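Local coordinates for protein VP1 (Merkel cell polyomavirus, PDB 4FMG) that forms the pentameric units of the icosahedral viral capsid, 72 of them to a particle, and probably takes part in attachment to the host cell, at residues A73-P78 / L251-A256. Residues are numbered along the deposited sequence; the frame is centred on the assembly and turned at random.
Sequences ARVSLP and LFISCA
Arg74 lays its aliphatic chain over one face of the Phe252 ring. Its CG sits 3.9 Å from the centroid of the Phe252 ring, 24° off the normal, in a CH-pi contact shifted toward the rim at CZ. CB lies nearest CE2 and CD nearest CZ, so the chain passes over the outer rim of the ring. With CG anti to the backbone N (chi1 -179°) and the chain extended as far as NE, Arg74 runs over the CZ end of the ring and carries its guanidinium past it, nearly perpendicular to the ring plane. There NH1 makes a weak hydrogen bond to Ser76 OG, which lies at the guanidinium edge.

On the face of Val75 and Ile253 the contact is aliphatic. Val75 CG2 meets Ile253 CD1 at 3.9 Å, and beyond the strand end Leu77 CD2 packs on Leu251 CB at 4.0 Å.

Two pairs of backbone hydrogen bonds set the register of the strands. Ala73 and Ile253 exchange N-H and C=O, with Ala73 N to Ile253 O at 2.8 Å. Val75 and Leu251 do the same, with Leu251 N to Val75 O at 2.9 Å. Arg74 and Phe252 form the non-hydrogen-bonded pair between them, which brings their side chains together on one face.

Further out, Phe252 and Ser254 bond through their backbones to Gly138 and Ala136, so here strand 250-263 lies between strands 71-76 and 131-138. Ala73, Val75 and Ile253 rest on Leu28, Ile24 and Leu26 of strand 11-28. This is an antiparallel strand pair of the VP1 beta-sandwich, the jelly-roll fold of polyomavirus coat proteins, with its aliphatic face turned to the core.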
loop_
_atom_site.group_PDB
_atom_site.type_symbol
_atom_site.label_atom_id
_atom_site.label_comp_id
_atom_site.label_asym_id
_atom_site.label_seq_id
_atom_site.Cartn_x
_atom_site.Cartn_y
_atom_site.Cartn_z
ATOM N N ALA C 73 -8.653 -29.207 10.215
ATOM C CA ALA C 73 -8.927 -30.585 9.820
ATOM C C ALA C 73 -7.646 -31.415 9.801
ATOM O O ALA C 73 -6.561 -30.897 9.502
ATOM C CB ALA C 73 -9.612 -30.632 8.461
ATOM N N ARG C 74 -7.786 -32.694 10.138
ATOM C CA ARG C 74 -6.703 -33.657 10.008
ATOM C C ARG C 74 -7.069 -34.597 8.874
ATOM O O ARG C 74 -8.031 -35.363 8.987
ATOM C CB ARG C 74 -6.505 -34.458 11.304
ATOM C CG ARG C 74 -5.359 -35.471 11.225
ATOM C CD ARG C 74 -5.520 -36.607 12.239
ATOM N NE ARG C 74 -4.449 -37.593 12.088
ATOM C CZ ARG C 74 -4.496 -38.632 11.256
ATOM N NH1 ARG C 74 -5.563 -38.842 10.496
ATOM N NH2 ARG C 74 -3.474 -39.469 11.185
ATOM N N VAL C 75 -6.312 -34.510 7.780
ATOM C CA VAL C 75 -6.522 -35.361 6.617
ATOM C C VAL C 75 -5.679 -36.633 6.732
ATOM O O VAL C 75 -4.467 -36.565 6.953
ATOM C CB VAL C 75 -6.178 -34.634 5.298
ATOM C CG1 VAL C 75 -6.402 -35.570 4.098
ATOM C CG2 VAL C 75 -6.998 -33.339 5.153
ATOM N N SER C 76 -6.337 -37.781 6.605
ATOM C CA SER C 76 -5.654 -39.071 6.555
ATOM C C SER C 76 -4.980 -39.276 5.202
ATOM O O SER C 76 -5.615 -39.143 4.158
ATOM C CB SER C 76 -6.640 -40.201 6.818
ATOM O OG SER C 76 -7.083 -40.153 8.159
ATOM N N LEU C 77 -3.690 -39.594 5.240
ATOM C CA LEU C 77 -2.888 -39.803 4.038
ATOM C C LEU C 77 -2.699 -41.297 3.781
ATOM O O LEU C 77 -2.859 -42.100 4.703
ATOM C CB LEU C 77 -1.531 -39.102 4.189
ATOM C CG LEU C 77 -1.576 -37.620 4.593
ATOM C CD1 LEU C 77 -0.206 -37.116 4.960
ATOM C CD2 LEU C 77 -2.184 -36.754 3.496
ATOM N N PRO C 78 -2.363 -41.680 2.533
ATOM C CA PRO C 78 -2.139 -43.101 2.261
ATOM C C PRO C 78 -1.025 -43.672 3.137
ATOM O O PRO C 78 -0.019 -43.000 3.376
ATOM C CB PRO C 78 -1.726 -43.117 0.785
ATOM C CG PRO C 78 -2.304 -41.870 0.214
ATOM C CD PRO C 78 -2.216 -40.860 1.316
ATOM N N LEU C 251 -2.104 -35.097 7.927
ATOM C CA LEU C 251 -1.809 -33.730 7.507
ATOM C C LEU C 251 -2.750 -32.768 8.227
ATOM O O LEU C 251 -3.970 -32.919 8.169
ATOM C CB LEU C 251 -1.970 -33.587 5.987
ATOM C CG LEU C 251 -1.819 -32.196 5.346
ATOM C CD1 LEU C 251 -0.372 -31.695 5.415
ATOM C CD2 LEU C 251 -2.282 -32.242 3.910
ATOM N N PHE C 252 -2.178 -31.784 8.904
ATOM C CA PHE C 252 -2.968 -30.843 9.658
ATOM C C PHE C 252 -3.074 -29.532 8.942
ATOM O O PHE C 252 -2.070 -28.917 8.581
ATOM C CB PHE C 252 -2.399 -30.642 11.053
ATOM C CG PHE C 252 -2.782 -31.721 12.010
ATOM C CD1 PHE C 252 -2.071 -32.920 12.046
ATOM C CD2 PHE C 252 -3.866 -31.546 12.869
ATOM C CE1 PHE C 252 -2.430 -33.921 12.940
ATOM C CE2 PHE C 252 -4.233 -32.538 13.760
ATOM C CZ PHE C 252 -3.518 -33.729 13.797
ATOM N N ILE C 253 -4.319 -29.124 8.730
ATOM C CA ILE C 253 -4.652 -27.907 8.016
ATOM C C ILE C 253 -5.509 -27.025 8.915
ATOM O O ILE C 253 -6.536 -27.470 9.439
ATOM C CB ILE C 253 -5.367 -28.244 6.693
ATOM C CG1 ILE C 253 -4.383 -28.963 5.762
ATOM C CG2 ILE C 253 -5.897 -26.981 6.029
ATOM C CD1 ILE C 253 -5.001 -30.022 4.897
ATOM N N SER C 254 -5.060 -25.785 9.097
ATOM C CA SER C 254 -5.709 -24.815 9.964
ATOM C C SER C 254 -5.871 -23.487 9.240
ATOM O O SER C 254 -5.048 -23.139 8.397
ATOM C CB SER C 254 -4.868 -24.585 11.222
ATOM O OG SER C 254 -4.421 -25.804 11.789
ATOM N N CYS C 255 -6.917 -22.735 9.586
ATOM C CA CYS C 255 -7.104 -21.388 9.039
ATOM C C CYS C 255 -8.072 -20.532 9.860
ATOM O O CYS C 255 -8.721 -21.016 10.797
ATOM C CB CYS C 255 -7.585 -21.466 7.584
ATOM S SG CYS C 255 -9.220 -22.191 7.400
ATOM N N ALA C 256 -8.145 -19.254 9.499
ATOM C CA ALA C 256 -9.155 -18.333 10.027
ATOM C C ALA C 256 -9.282 -17.216 8.999
ATOM O O ALA C 256 -8.265 -16.716 8.506
ATOM C CB ALA C 256 -8.727 -17.775 11.380
#